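Long-range contacts in putative fimbrium tip subunit Fim1C (Bacteroides ovatus, PDB 4EPS), which is probably a component of the tip of the fimbrium, the cell-surface filament that mediates adhesion and biofilm formation: residues N302-V307 against T320-L325; S366-T371 against R386-N391; G428-S433 against R505-F510; E436-Q441 against G490-G495. One frame throughout, in Å; residues are numbered along the deposited sequence. Where two conformers were deposited one is given.

Interaction 1 (N302-V307 against T320-L325); sequences NPMPSV and TNDALL
The capping residue of helix 323-327, Asp322, also binds Ser306 in the first turn of helix 305-308. The two carboxylate oxygens divide the work. Asp322 OD1 turns back on its own helix and accepts from Leu325 N at 3.0 Å, with the donor 63° above the carboxylate plane. Asp322 OD2 reaches across the contact and is gripped twice by one residue: Ser306 OG, at 2.6 Å, meets the anti lone pair of Asp322 OD2, whereas Ser306 N approaches from above the plane at 3.0 Å. Ser306 OG lies between the backbone N and the carbonyl carbon (chi1 63°), from where hydroxyl and amide can converge on the same oxygen. Pro305 meets the carboxylate tip to tip, its CD 3.3 Å from Asp322 OD1. Beside this polar knot, Met304, present as selenomethionine, crosses both leucines at about a right angle, CG lying 3.8 Å from Leu324 CG and SE 3.7 Å from Leu325 CD1. Asn302 OD1 accepts from Met304 N, two residues on, an Asx turn leading into the helix. With its charge perhaps partly neutralised by two helix starts, Asp322 is an N-cap aspartate whose second oxygen binds the amide and hydroxyl in the first turn of a neighbouring helix.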
# COMPACT_ATOMS: atom_id res chain seq x y z
N ASN A 302 -14.04 0.09 -12.05
CA ASN A 302 -14.16 0.52 -13.44
C ASN A 302 -15.67 0.72 -13.70
O ASN A 302 -16.39 -0.27 -13.65
CB ASN A 302 -13.52 -0.53 -14.39
CG ASN A 302 -13.53 -0.14 -15.84
OD1 ASN A 302 -14.42 0.57 -16.30
ND2 ASN A 302 -12.57 -0.64 -16.62
N PRO A 303 -16.15 1.96 -14.00
CA PRO A 303 -17.61 2.16 -14.15
C PRO A 303 -18.12 2.04 -15.58
O PRO A 303 -19.28 2.42 -15.85
CB PRO A 303 -17.80 3.58 -13.64
CG PRO A 303 -16.51 4.29 -14.08
CD PRO A 303 -15.42 3.25 -14.09
N MSE A 304 -17.28 1.56 -16.52
CA MSE A 304 -17.73 1.42 -17.90
C MSE A 304 -18.78 0.32 -17.98
O MSE A 304 -18.58 -0.77 -17.43
CB MSE A 304 -16.55 1.16 -18.84
CG MSE A 304 -15.81 2.42 -19.15
SE MSE A 304 -13.99 2.08 -19.60
CE MSE A 304 -13.33 3.85 -19.42
N PRO A 305 -19.93 0.60 -18.64
CA PRO A 305 -21.00 -0.42 -18.68
C PRO A 305 -20.59 -1.71 -19.44
O PRO A 305 -21.02 -2.80 -19.06
CB PRO A 305 -22.17 0.30 -19.37
CG PRO A 305 -21.58 1.42 -20.11
CD PRO A 305 -20.34 1.84 -19.35
N SER A 306 -19.72 -1.60 -20.45
CA SER A 306 -19.28 -2.81 -21.19
C SER A 306 -18.34 -3.69 -20.32
O SER A 306 -18.11 -4.85 -20.64
CB SER A 306 -18.61 -2.44 -22.51
OG SER A 306 -17.43 -1.68 -22.32
N VAL A 307 -17.82 -3.13 -19.21
CA VAL A 307 -16.99 -3.85 -18.25
C VAL A 307 -17.92 -4.36 -17.12
O VAL A 307 -18.02 -5.58 -16.90
CB VAL A 307 -15.79 -2.98 -17.74
CG1 VAL A 307 -15.01 -3.70 -16.64
CG2 VAL A 307 -14.85 -2.60 -18.89
N THR A 320 -18.89 -1.34 -28.66
CA THR A 320 -19.52 -0.58 -29.74
C THR A 320 -20.46 0.52 -29.20
O THR A 320 -20.45 1.63 -29.73
CB THR A 320 -20.27 -1.52 -30.70
OG1 THR A 320 -19.40 -2.60 -31.07
CG2 THR A 320 -20.77 -0.81 -31.95
N ASN A 321 -21.28 0.21 -28.18
CA ASN A 321 -22.21 1.22 -27.68
C ASN A 321 -21.79 1.81 -26.29
O ASN A 321 -22.67 2.28 -25.57
CB ASN A 321 -23.65 0.66 -27.63
CG ASN A 321 -23.88 -0.53 -26.74
OD1 ASN A 321 -22.98 -1.03 -26.06
ND2 ASN A 321 -25.11 -1.01 -26.69
N ASP A 322 -20.48 1.78 -25.94
CA ASP A 322 -19.96 2.31 -24.67
C ASP A 322 -19.28 3.67 -24.90
O ASP A 322 -18.08 3.74 -25.19
CB ASP A 322 -19.01 1.31 -23.96
CG ASP A 322 -18.68 1.63 -22.49
OD1 ASP A 322 -18.72 2.82 -22.11
OD2 ASP A 322 -18.26 0.70 -21.76
N ALA A 323 -20.05 4.75 -24.74
CA ALA A 323 -19.60 6.14 -24.93
C ALA A 323 -18.50 6.54 -23.94
O ALA A 323 -17.62 7.31 -24.30
CB ALA A 323 -20.78 7.09 -24.81
N LEU A 324 -18.57 6.03 -22.69
CA LEU A 324 -17.57 6.32 -21.67
C LEU A 324 -16.21 5.72 -22.05
O LEU A 324 -15.20 6.40 -21.93
CB LEU A 324 -18.05 5.78 -20.29
CG LEU A 324 -17.11 5.95 -19.08
CD1 LEU A 324 -16.62 7.38 -18.93
CD2 LEU A 324 -17.81 5.50 -17.77
N LEU A 325 -16.19 4.44 -22.48
CA LEU A 325 -14.96 3.76 -22.91
C LEU A 325 -14.36 4.48 -24.12
O LEU A 325 -13.15 4.69 -24.19
CB LEU A 325 -15.26 2.28 -23.26
CG LEU A 325 -14.14 1.44 -23.92
CD1 LEU A 325 -12.89 1.35 -23.01
CD2 LEU A 325 -14.63 0.03 -24.22

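Interaction 2 (S366-T371 against R386-N391); sequences SYVSVT and RFLGYN. With SO4 (sulfate ion), chain H.
Asn391 and Val368 form the tight part of this contact, in which one side-chain amide pairs with both polar backbone atoms of a residue in an irregular segment. Val368 N donates to Asn391 OD1 at 3.0 Å, and Asn391 ND2 returns a bond to Val368 O at 2.8 Å. Both are nearly straight, at 170° from donor through hydrogen to acceptor. The accepting oxygen of Val368 lies in the plane of the Asn391 amide, although the nitrogen itself stands 38° above the plane of the Val368 carbonyl. Two bonds from opposite ends of one amide should fix its rotation and tell oxygen from nitrogen. CG of Asn391 is anti to the backbone N (chi1 170°), which carries it off the helix toward the segment. Val368 CB lies 3.7 Å from Asn391 OD1, and the same oxygen lies at the edge of the Tyr367 ring.

Packing is thinner beyond this pair. Val368 CG1 and Leu388 CD1 are 4.1 Å apart, and the two side chains cross at about a right angle. Farther out, partly exposed Arg386 takes no part in the contact; its NH1 and NH2 hold a sulfate, probably from the crystallisation liquor, and its NE forms a salt bridge to Glu378.

Asn391 lies in the first turn of helix 389-403, while Tyr367 rests on Val395 and Leu398 farther along that helix, touches Ala323 of helix 323-327 and also packs against Phe358 of helix 354-359. Val370 is backbone-bonded to Glu474 at the end of strand 469-474.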
# COMPACT_ATOMS: atom_id res chain seq x y z
N SER A 366 -24.20 3.15 -31.42
CA SER A 366 -23.02 3.68 -30.74
C SER A 366 -23.32 4.25 -29.34
O SER A 366 -22.38 4.59 -28.61
CB SER A 366 -22.34 4.75 -31.60
OG SER A 366 -23.28 5.66 -32.14
N TYR A 367 -24.61 4.35 -28.97
CA TYR A 367 -25.03 4.86 -27.65
C TYR A 367 -26.16 4.00 -27.11
O TYR A 367 -26.75 3.23 -27.85
CB TYR A 367 -25.50 6.34 -27.71
CG TYR A 367 -24.46 7.31 -28.23
CD1 TYR A 367 -24.30 7.52 -29.60
CD2 TYR A 367 -23.67 8.05 -27.36
CE1 TYR A 367 -23.33 8.38 -30.09
CE2 TYR A 367 -22.69 8.93 -27.85
CZ TYR A 367 -22.53 9.09 -29.22
OH TYR A 367 -21.60 9.96 -29.74
N VAL A 368 -26.44 4.12 -25.80
CA VAL A 368 -27.55 3.47 -25.13
C VAL A 368 -28.62 4.55 -24.94
O VAL A 368 -28.28 5.69 -24.62
CB VAL A 368 -27.09 2.83 -23.77
CG1 VAL A 368 -28.26 2.18 -23.04
CG2 VAL A 368 -25.97 1.80 -24.01
N SER A 369 -29.90 4.22 -25.11
CA SER A 369 -30.97 5.19 -24.88
C SER A 369 -30.97 5.66 -23.41
O SER A 369 -30.59 4.90 -22.51
CB SER A 369 -32.33 4.60 -25.24
OG SER A 369 -33.33 5.53 -24.85
N VAL A 370 -31.39 6.92 -23.19
CA VAL A 370 -31.51 7.49 -21.84
C VAL A 370 -32.74 6.88 -21.10
O VAL A 370 -32.86 7.04 -19.89
CB VAL A 370 -31.60 9.05 -21.85
CG1 VAL A 370 -30.33 9.67 -22.44
CG2 VAL A 370 -32.86 9.53 -22.60
N THR A 371 -33.66 6.21 -21.82
CA THR A 371 -34.84 5.68 -21.13
C THR A 371 -34.51 4.60 -20.09
O THR A 371 -33.62 3.78 -20.29
CB THR A 371 -35.88 5.14 -22.15
OG1 THR A 371 -37.15 5.05 -21.51
CG2 THR A 371 -35.49 3.79 -22.80
N ARG A 386 -28.67 0.31 -13.95
CA ARG A 386 -27.35 0.36 -14.60
C ARG A 386 -26.66 1.71 -14.47
O ARG A 386 -27.32 2.75 -14.52
CB ARG A 386 -27.47 0.02 -16.11
CG ARG A 386 -28.26 -1.26 -16.44
CD ARG A 386 -27.66 -2.49 -15.77
NE ARG A 386 -28.31 -3.72 -16.21
CZ ARG A 386 -28.19 -4.88 -15.60
NH1 ARG A 386 -27.50 -4.98 -14.46
NH2 ARG A 386 -28.79 -5.96 -16.08
N PHE A 387 -25.32 1.70 -14.39
CA PHE A 387 -24.51 2.93 -14.33
C PHE A 387 -24.35 3.46 -15.74
O PHE A 387 -23.56 2.91 -16.50
CB PHE A 387 -23.12 2.63 -13.76
CG PHE A 387 -22.98 2.43 -12.28
CD1 PHE A 387 -24.10 2.18 -11.48
CD2 PHE A 387 -21.74 2.51 -11.66
CE1 PHE A 387 -23.97 2.01 -10.11
CE2 PHE A 387 -21.61 2.34 -10.28
CZ PHE A 387 -22.73 2.10 -9.52
N LEU A 388 -25.12 4.50 -16.10
CA LEU A 388 -25.12 5.02 -17.49
C LEU A 388 -25.17 6.53 -17.57
O LEU A 388 -25.47 7.06 -18.64
CB LEU A 388 -26.36 4.44 -18.24
CG LEU A 388 -26.27 2.93 -18.56
CD1 LEU A 388 -27.62 2.38 -18.96
CD2 LEU A 388 -25.22 2.66 -19.66
N GLY A 389 -24.89 7.23 -16.47
CA GLY A 389 -24.95 8.69 -16.46
C GLY A 389 -24.07 9.36 -17.51
O GLY A 389 -24.50 10.31 -18.16
N TYR A 390 -22.84 8.86 -17.69
CA TYR A 390 -21.96 9.49 -18.69
C TYR A 390 -22.58 9.34 -20.09
O TYR A 390 -22.73 10.34 -20.82
CB TYR A 390 -20.51 8.96 -18.65
CG TYR A 390 -19.70 9.72 -19.67
CD1 TYR A 390 -19.28 11.03 -19.42
CD2 TYR A 390 -19.51 9.22 -20.96
CE1 TYR A 390 -18.61 11.78 -20.38
CE2 TYR A 390 -18.85 9.97 -21.94
CZ TYR A 390 -18.41 11.25 -21.65
OH TYR A 390 -17.80 12.00 -22.62
N ASN A 391 -23.00 8.12 -20.44
CA ASN A 391 -23.72 7.85 -21.69
C ASN A 391 -24.86 8.84 -21.84
O ASN A 391 -25.03 9.43 -22.92
CB ASN A 391 -24.28 6.40 -21.66
CG ASN A 391 -25.24 6.13 -22.79
OD1 ASN A 391 -24.84 5.75 -23.88
ND2 ASN A 391 -26.54 6.36 -22.55
S SO4 H . -28.08 -8.80 -13.94
O1 SO4 H . -29.10 -9.05 -12.92
O2 SO4 H . -27.17 -9.95 -14.05
O3 SO4 H . -28.76 -8.58 -15.23
O4 SO4 H . -27.31 -7.61 -13.55

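Interaction 3 (G428-S433 against R505-F510); sequences GWYVPS and RFFLGF
Tyr430 and Phe507 pair through both backbone bonds of a single antiparallel bridge: Tyr430 N gives to Phe507 O at 2.8 Å, and Phe507 N gives to Tyr430 O at 2.9 Å, the latter almost straight. The bridge lays segment 428-433 beside strand 502-509, whose Phe506 and Leu508 bond through their backbones to strand 334-338. A weaker CA-H...O contact puts Trp429 CA 3.3 Å from Phe507 O. Tyr430 CB points away from the strand, but CG sits between the backbone N and the carbonyl carbon (chi1 58°), and one ring face, near its rim, comes back over that oxygen; Glu436 holds the phenol OH.

Leu508 supplies a CH-pi contact to Trp429, its CD2 3.7 Å from the centroid of the six-membered ring. The indole is tethered through NE1 to Phe420 O, and its CE3 touches Phe506 CB at 3.9 Å. An alanine in place of Trp429 would probably open a gap beside Leu508 and Phe506 and leave Phe420 O without this donor. On the same side, Val431 CG2 lies 3.5 Å from Phe506 CE2. On the other side, Pro432 CB sits over the centre of the Phe507 ring, 3.7 Å from the centroid and 9° off the normal.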
# COMPACT_ATOMS: atom_id res chain seq x y z
N GLY A 428 -15.66 14.93 -16.65
CA GLY A 428 -16.38 16.17 -16.43
C GLY A 428 -17.67 15.79 -15.69
O GLY A 428 -18.00 14.60 -15.56
N TRP A 429 -18.39 16.78 -15.17
CA TRP A 429 -19.60 16.56 -14.38
C TRP A 429 -20.82 16.15 -15.24
O TRP A 429 -21.06 16.73 -16.31
CB TRP A 429 -19.97 17.83 -13.59
CG TRP A 429 -18.96 18.26 -12.55
CD1 TRP A 429 -18.27 19.44 -12.52
CD2 TRP A 429 -18.58 17.53 -11.36
NE1 TRP A 429 -17.48 19.49 -11.39
CE2 TRP A 429 -17.65 18.33 -10.67
CE3 TRP A 429 -18.96 16.29 -10.81
CZ2 TRP A 429 -17.08 17.93 -9.45
CZ3 TRP A 429 -18.38 15.88 -9.62
CH2 TRP A 429 -17.46 16.70 -8.94
N TYR A 430 -21.63 15.22 -14.73
CA TYR A 430 -22.88 14.83 -15.39
C TYR A 430 -23.94 14.48 -14.34
O TYR A 430 -23.60 14.15 -13.20
CB TYR A 430 -22.68 13.65 -16.38
CG TYR A 430 -22.11 12.40 -15.75
CD1 TYR A 430 -22.94 11.46 -15.12
CD2 TYR A 430 -20.73 12.19 -15.71
CE1 TYR A 430 -22.41 10.35 -14.47
CE2 TYR A 430 -20.20 11.06 -15.09
CZ TYR A 430 -21.04 10.15 -14.47
OH TYR A 430 -20.50 9.04 -13.89
N VAL A 431 -25.22 14.51 -14.73
CA VAL A 431 -26.32 14.10 -13.83
C VAL A 431 -26.28 12.57 -13.77
O VAL A 431 -26.37 11.92 -14.81
CB VAL A 431 -27.71 14.63 -14.27
CG1 VAL A 431 -28.82 14.09 -13.37
CG2 VAL A 431 -27.75 16.17 -14.28
N PRO A 432 -26.12 11.97 -12.58
CA PRO A 432 -26.01 10.50 -12.52
C PRO A 432 -27.26 9.81 -13.03
O PRO A 432 -28.36 10.36 -12.90
CB PRO A 432 -25.82 10.21 -11.01
CG PRO A 432 -26.41 11.44 -10.31
CD PRO A 432 -26.01 12.57 -11.23
N SER A 433 -27.10 8.61 -13.61
CA SER A 433 -28.25 7.77 -13.96
C SER A 433 -28.92 7.37 -12.65
O SER A 433 -28.27 7.43 -11.59
CB SER A 433 -27.80 6.52 -14.72
OG SER A 433 -26.84 5.82 -13.93
N ARG A 505 -27.29 16.46 -7.57
CA ARG A 505 -25.92 16.08 -7.20
C ARG A 505 -25.27 15.66 -8.52
O ARG A 505 -25.92 14.99 -9.32
CB ARG A 505 -25.86 14.94 -6.17
CG ARG A 505 -26.16 15.37 -4.74
CD ARG A 505 -24.93 16.01 -4.09
NE ARG A 505 -25.28 16.51 -2.76
CZ ARG A 505 -24.41 17.00 -1.88
NH1 ARG A 505 -23.11 17.07 -2.19
NH2 ARG A 505 -24.83 17.46 -0.72
N PHE A 506 -24.07 16.13 -8.81
CA PHE A 506 -23.39 15.74 -10.04
C PHE A 506 -22.34 14.70 -9.73
O PHE A 506 -21.83 14.63 -8.61
CB PHE A 506 -22.75 16.97 -10.73
CG PHE A 506 -23.82 17.82 -11.38
CD1 PHE A 506 -24.49 18.80 -10.64
CD2 PHE A 506 -24.18 17.62 -12.71
CE1 PHE A 506 -25.52 19.56 -11.23
CE2 PHE A 506 -25.20 18.39 -13.29
CZ PHE A 506 -25.89 19.32 -12.54
N PHE A 507 -22.05 13.89 -10.73
CA PHE A 507 -21.02 12.87 -10.68
C PHE A 507 -19.95 13.12 -11.75
O PHE A 507 -20.25 13.72 -12.78
CB PHE A 507 -21.63 11.50 -10.99
CG PHE A 507 -22.20 10.71 -9.83
CD1 PHE A 507 -22.97 11.33 -8.85
CD2 PHE A 507 -22.08 9.32 -9.81
CE1 PHE A 507 -23.58 10.59 -7.83
CE2 PHE A 507 -22.68 8.57 -8.78
CZ PHE A 507 -23.45 9.21 -7.82
N LEU A 508 -18.77 12.55 -11.56
CA LEU A 508 -17.74 12.50 -12.60
C LEU A 508 -17.06 11.15 -12.49
O LEU A 508 -17.10 10.54 -11.42
CB LEU A 508 -16.74 13.69 -12.55
CG LEU A 508 -15.80 13.89 -11.34
CD1 LEU A 508 -14.69 12.80 -11.28
CD2 LEU A 508 -15.13 15.26 -11.45
N GLY A 509 -16.49 10.67 -13.58
CA GLY A 509 -15.72 9.44 -13.59
C GLY A 509 -14.24 9.81 -13.66
O GLY A 509 -13.89 10.80 -14.31
N PHE A 510 -13.38 9.06 -12.97
CA PHE A 510 -11.91 9.29 -12.98
C PHE A 510 -11.14 7.95 -13.05
O PHE A 510 -11.78 6.89 -12.88
CB PHE A 510 -11.48 10.10 -11.73
CG PHE A 510 -11.51 9.35 -10.42
CD1 PHE A 510 -12.72 9.12 -9.75
CD2 PHE A 510 -10.34 8.86 -9.84
CE1 PHE A 510 -12.76 8.42 -8.54
CE2 PHE A 510 -10.38 8.16 -8.61
CZ PHE A 510 -11.59 7.94 -7.98
OXT PHE A 510 -9.90 7.97 -13.29

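Interaction 4 (E436-Q441 against G490-G495); sequences ELVALQ and GSAGTG. With SO4 (sulfate ion), chain G.
Val438 and Gly490 bring the two backbones within 4.4 Å, CA to CA, yet no hydrogen bond passes directly between the segments. The polar link is a single water. It donates to Val438 O and accepts from Gly490 N, both at 2.9 Å, so a carbonyl of one segment and an amide of the other share a solvent molecule. Val438 O is engaged a second time by Gln441 N, in a longer bond of 3.3 Å that closes a type I beta turn from Val438 to Gln441.

The van der Waals contacts come mainly from the two methyls of Val438. CG1, anti to the backbone N (chi1 163°), lies 3.8 Å from Gly490 O. CG2 reaches farther along the strand, to 3.9 Å from Ala492 N, and forms the apolar side-chain pair with Ala492 CB at 4.1 Å. An alanine at Val438 would probably open a gap against Gly490 and leave the Ala492 methyl without this apolar partner. Helix 434-438 is thereby seated against the start of strand 490-497, an outermost strand of a three-stranded antiparallel sheet whose middle strand is 479-485.

Steric fit is closest at Gly490, where a CB would come within 3.0 Å of Val438 CA, a clash that the missing side chain avoids. Gln441 adds its CB, 3.9 Å from Gly490 N, before the chain bends at chi2 and its NE2 bonds to Ser486 O and Asn445 OD1.

Away from the contact, Thr494 OG1 hydrogen-bonds a sulfate ion, probably from the crystallisation liquor, which Arg475 NE also binds.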
# COMPACT_ATOMS: atom_id res chain seq x y z
N GLU A 436 -26.71 4.84 -10.76
CA GLU A 436 -25.60 5.41 -10.00
C GLU A 436 -26.09 5.98 -8.64
O GLU A 436 -25.41 5.80 -7.62
CB GLU A 436 -24.91 6.50 -10.82
CG GLU A 436 -23.96 5.89 -11.83
CD GLU A 436 -23.56 6.85 -12.93
OE1 GLU A 436 -24.46 7.35 -13.64
OE2 GLU A 436 -22.35 7.12 -13.07
N LEU A 437 -27.24 6.67 -8.64
CA LEU A 437 -27.80 7.23 -7.39
C LEU A 437 -28.23 6.15 -6.43
O LEU A 437 -27.95 6.26 -5.24
CB LEU A 437 -29.01 8.14 -7.68
CG LEU A 437 -28.64 9.52 -8.27
CD1 LEU A 437 -29.88 10.14 -8.95
CD2 LEU A 437 -28.02 10.44 -7.19
N VAL A 438 -28.90 5.10 -6.92
CA VAL A 438 -29.37 4.02 -6.04
C VAL A 438 -28.18 3.34 -5.33
O VAL A 438 -28.27 3.05 -4.13
CB VAL A 438 -30.24 3.02 -6.85
CG1 VAL A 438 -30.41 1.68 -6.12
CG2 VAL A 438 -31.60 3.65 -7.15
N ALA A 439 -27.03 3.23 -6.02
CA ALA A 439 -25.83 2.59 -5.47
C ALA A 439 -25.13 3.41 -4.37
O ALA A 439 -24.27 2.86 -3.68
CB ALA A 439 -24.84 2.26 -6.60
N LEU A 440 -25.49 4.70 -4.18
CA LEU A 440 -24.95 5.51 -3.08
C LEU A 440 -25.38 4.99 -1.70
O LEU A 440 -24.74 5.30 -0.70
CB LEU A 440 -25.40 6.97 -3.21
CG LEU A 440 -24.85 7.72 -4.45
CD1 LEU A 440 -25.39 9.14 -4.48
CD2 LEU A 440 -23.32 7.79 -4.40
N GLN A 441 -26.49 4.27 -1.64
CA GLN A 441 -26.98 3.78 -0.36
C GLN A 441 -26.89 2.25 -0.29
O GLN A 441 -27.07 1.56 -1.29
CB GLN A 441 -28.45 4.26 -0.14
CG GLN A 441 -29.12 3.87 1.22
CD GLN A 441 -28.36 4.43 2.42
OE1 GLN A 441 -27.16 4.20 2.58
NE2 GLN A 441 -29.04 5.15 3.30
N GLY A 490 -31.64 2.79 -1.73
CA GLY A 490 -32.08 3.83 -2.64
C GLY A 490 -33.21 3.22 -3.47
O GLY A 490 -33.27 2.00 -3.69
N SER A 491 -34.12 4.05 -3.95
CA SER A 491 -35.22 3.55 -4.77
C SER A 491 -35.43 4.49 -5.95
O SER A 491 -35.51 5.70 -5.74
CB SER A 491 -36.50 3.45 -3.93
OG SER A 491 -37.61 3.10 -4.75
N ALA A 492 -35.48 3.95 -7.17
CA ALA A 492 -35.69 4.77 -8.38
C ALA A 492 -37.19 4.78 -8.70
O ALA A 492 -37.75 3.74 -8.95
CB ALA A 492 -34.87 4.24 -9.56
N GLY A 493 -37.82 5.95 -8.64
CA GLY A 493 -39.25 6.10 -8.89
C GLY A 493 -39.48 6.80 -10.21
O GLY A 493 -38.64 7.56 -10.66
N THR A 494 -40.66 6.62 -10.78
CA THR A 494 -40.95 7.21 -12.10
C THR A 494 -41.72 8.54 -12.06
O THR A 494 -42.11 9.03 -13.13
CB THR A 494 -41.73 6.17 -12.91
OG1 THR A 494 -42.98 5.92 -12.27
CG2 THR A 494 -40.95 4.87 -13.11
N GLY A 495 -41.92 9.14 -10.89
CA GLY A 495 -42.73 10.36 -10.77
C GLY A 495 -42.05 11.71 -10.96
O GLY A 495 -42.61 12.73 -10.59
S SO4 G . -45.13 3.54 -13.94
O1 SO4 G . -45.85 4.02 -12.75
O2 SO4 G . -44.57 2.21 -13.65
O3 SO4 G . -46.00 3.49 -15.10
O4 SO4 G . -44.04 4.45 -14.27
O HOH W 1 -29.62 0.92 -2.63

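Overall arrangement
Interactions 1, 2 and 3 are buried, whereas interaction 4 lies at the surface, and the chemistry follows: a carboxylate between helix starts, an amide clasping backbone, a backbone bridge lined with aromatic rings, and finally a water link with sparse methyl contacts. Interactions 1 and 2, centres 9 Å apart, touch where Leu324 CA packs on Tyr390 CD2. Interaction 4 is nested within the loop closed by interaction 3. Glu436, which takes no part in the contact of interaction 4, joins three of the sites: its carboxylate bonds to Tyr430 OH of interaction 3 and to Gly389 N of interaction 2. Ser433 OG adds a further bond, to Leu388 N.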